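Local coordinates for protein A putative transcriptional regulator (Rhodococcus sp., PDB 2HKU) that probably binds DNA at regulatory sequences and controls transcription as a dimeric regulator of the TetR family, at residues 31-36 / 65-70. Numbering follows the deposited sequence.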
loop_
_atom_site.group_PDB
_atom_site.type_symbol
_atom_site.label_atom_id
_atom_site.label_comp_id
_atom_site.label_asym_id
_atom_site.label_seq_id
_atom_site.Cartn_x
_atom_site.Cartn_y
_atom_site.Cartn_z
ATOM N N GLU A 31 5.509 2.960 20.965
ATOM C CA GLU A 31 4.364 2.151 21.425
ATOM C C GLU A 31 3.027 2.781 21.058
ATOM O O GLU A 31 2.108 2.106 20.635
ATOM C CB GLU A 31 4.378 1.967 22.967
ATOM C CG GLU A 31 3.530 0.682 23.309
ATOM C CD GLU A 31 3.243 0.461 24.819
ATOM O OE1 GLU A 31 3.817 1.233 25.665
ATOM O OE2 GLU A 31 2.418 -0.466 25.136
ATOM N N LEU A 32 2.933 4.068 21.315
ATOM C CA LEU A 32 1.647 4.793 21.219
ATOM C C LEU A 32 1.239 4.966 19.780
ATOM O O LEU A 32 0.076 4.764 19.452
ATOM C CB LEU A 32 1.729 6.156 21.904
ATOM C CG LEU A 32 1.588 5.983 23.436
ATOM C CD1 LEU A 32 2.094 7.146 24.164
ATOM C CD2 LEU A 32 0.119 5.726 23.867
ATOM N N PHE A 33 2.207 5.341 18.924
ATOM C CA PHE A 33 1.992 5.397 17.447
ATOM C C PHE A 33 1.634 4.064 16.799
ATOM O O PHE A 33 0.758 3.990 15.865
ATOM C CB PHE A 33 3.244 6.002 16.719
ATOM C CG PHE A 33 3.414 7.511 16.919
ATOM C CD1 PHE A 33 2.280 8.347 17.115
ATOM C CD2 PHE A 33 4.693 8.117 16.880
ATOM C CE1 PHE A 33 2.451 9.724 17.298
ATOM C CE2 PHE A 33 4.856 9.460 17.066
ATOM C CZ PHE A 33 3.760 10.274 17.260
ATOM N N LEU A 34 2.322 2.994 17.222
ATOM C CA LEU A 34 1.989 1.688 16.667
ATOM C C LEU A 34 0.560 1.264 16.973
ATOM O O LEU A 34 -0.089 0.622 16.167
ATOM C CB LEU A 34 2.953 0.589 17.137
ATOM C CG LEU A 34 4.331 0.474 16.459
ATOM C CD1 LEU A 34 5.208 -0.536 17.311
ATOM C CD2 LEU A 34 4.193 -0.042 15.096
ATOM N N GLU A 35 0.075 1.659 18.125
ATOM C CA GLU A 35 -1.244 1.279 18.579
ATOM C C GLU A 35 -2.330 2.196 18.021
ATOM O O GLU A 35 -3.366 1.715 17.534
ATOM C CB GLU A 35 -1.240 1.325 20.100
ATOM C CG GLU A 35 -2.565 0.824 20.618
ATOM C CD GLU A 35 -2.589 0.539 22.103
ATOM O OE1 GLU A 35 -1.592 0.863 22.813
ATOM O OE2 GLU A 35 -3.648 0.017 22.566
ATOM N N HIS A 36 -2.119 3.516 18.105
ATOM C CA HIS A 36 -3.225 4.492 17.825
ATOM C C HIS A 36 -3.019 5.452 16.680
ATOM O O HIS A 36 -3.944 6.196 16.322
ATOM C CB HIS A 36 -3.619 5.273 19.096
ATOM C CG HIS A 36 -4.099 4.372 20.192
ATOM N ND1 HIS A 36 -5.287 3.662 20.105
ATOM C CD2 HIS A 36 -3.532 4.026 21.368
ATOM C CE1 HIS A 36 -5.420 2.923 21.192
ATOM N NE2 HIS A 36 -4.366 3.118 21.967
ATOM N N ARG A 65 8.246 14.934 12.571
ATOM C CA ARG A 65 9.511 14.325 12.461
ATOM C C ARG A 65 9.726 13.140 13.437
ATOM O O ARG A 65 10.262 12.115 13.028
ATOM C CB ARG A 65 10.618 15.325 12.673
ATOM C CG ARG A 65 11.948 14.623 12.641
ATOM C CD ARG A 65 13.011 15.666 12.366
ATOM N NE ARG A 65 13.630 15.525 11.051
ATOM C CZ ARG A 65 14.691 14.759 10.800
ATOM N NH1 ARG A 65 15.187 14.723 9.575
ATOM N NH2 ARG A 65 15.251 14.038 11.773
ATOM N N LEU A 66 9.335 13.292 14.698
ATOM C CA LEU A 66 9.235 12.084 15.586
ATOM C C LEU A 66 8.428 10.911 14.959
ATOM O O LEU A 66 8.906 9.797 14.957
ATOM C CB LEU A 66 8.696 12.420 16.978
ATOM C CG LEU A 66 8.589 11.323 18.086
ATOM C CD1 LEU A 66 9.865 10.591 18.357
ATOM C CD2 LEU A 66 8.049 11.926 19.363
ATOM N N PHE A 67 7.237 11.202 14.392
ATOM C CA PHE A 67 6.386 10.210 13.809
ATOM C C PHE A 67 7.102 9.518 12.642
ATOM O O PHE A 67 7.125 8.290 12.583
ATOM C CB PHE A 67 5.101 10.842 13.215
ATOM C CG PHE A 67 4.145 9.803 12.681
ATOM C CD1 PHE A 67 3.421 9.004 13.585
ATOM C CD2 PHE A 67 4.076 9.539 11.371
ATOM C CE1 PHE A 67 2.561 8.031 13.155
ATOM C CE2 PHE A 67 3.182 8.598 10.883
ATOM C CZ PHE A 67 2.435 7.837 11.736
ATOM N N VAL A 68 7.645 10.304 11.687
ATOM C CA VAL A 68 8.317 9.649 10.585
ATOM C C VAL A 68 9.554 8.831 11.073
ATOM O O VAL A 68 9.801 7.712 10.582
ATOM C CB VAL A 68 8.672 10.694 9.404
ATOM C CG1 VAL A 68 9.495 10.006 8.326
ATOM C CG2 VAL A 68 7.399 11.278 8.862
ATOM N N GLU A 69 10.359 9.372 11.996
ATOM C CA GLU A 69 11.514 8.585 12.408
ATOM C C GLU A 69 11.056 7.279 13.058
ATOM O O GLU A 69 11.596 6.214 12.761
ATOM C CB GLU A 69 12.387 9.322 13.411
ATOM C CG GLU A 69 13.251 10.334 12.752
ATOM C CD GLU A 69 14.227 10.923 13.711
ATOM O OE1 GLU A 69 14.574 10.293 14.748
ATOM O OE2 GLU A 69 14.624 12.021 13.407
ATOM N N VAL A 70 10.064 7.371 13.945
ATOM C CA VAL A 70 9.486 6.174 14.590
ATOM C C VAL A 70 9.005 5.150 13.554
ATOM O O VAL A 70 9.207 3.888 13.727
ATOM C CB VAL A 70 8.320 6.604 15.567
ATOM C CG1 VAL A 70 7.397 5.469 15.914
ATOM C CG2 VAL A 70 8.879 7.305 16.830
#
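Phe33 and Phe67, whose CA atoms lie 7.5 Å apart, mark the crossing of two helices that run at 81° to each other, the axes of segments 31-36 and 65-70 approaching to 10.6 Å. Across that spacing Phe33 reaches from helix 21-36, and its ring provides the largest share of the buried surface: its CB points toward the second helix, and a chi1 of -73° sets CG beside the backbone N, which brings the ring up to Phe67. Phe67 meets it in an edge-to-face (T-shaped) stack with planes at 79°. CD1 of Phe67 stands over the middle of the Phe33 ring, 3.6 Å from CD2 of Phe33, so that a slightly positive C-H edge probably faces the electron-rich pi cloud. With its CG anti to the backbone N, Phe67 brings that edge over the face while its own CA lies 3.7 Å from CE2 of Phe33. In the TetR fold this crossing joins helix 21-36 to helix 63-87 within the DNA-binding domain; Val40, in the loop after helix 21-36, and Ile45, inside the predicted helix-turn-helix motif, also touch Phe33. The rim of the same ring rests on aliphatic groups: CG1 of Val70 lies in its plane, 3.9 Å from CD2 of Phe33, and Leu66 comes near the plane with CG 4.3 Å from CE2 of Phe33. Branched aliphatic residues suit these edge positions, offering apolar carbon to the rim while Phe67 takes the face. A serine in place of Phe33 would probably open a gap between the helices and leave the edge of Phe67 without its aromatic partner. Phe67 also packs on Leu113 of helix 108-120.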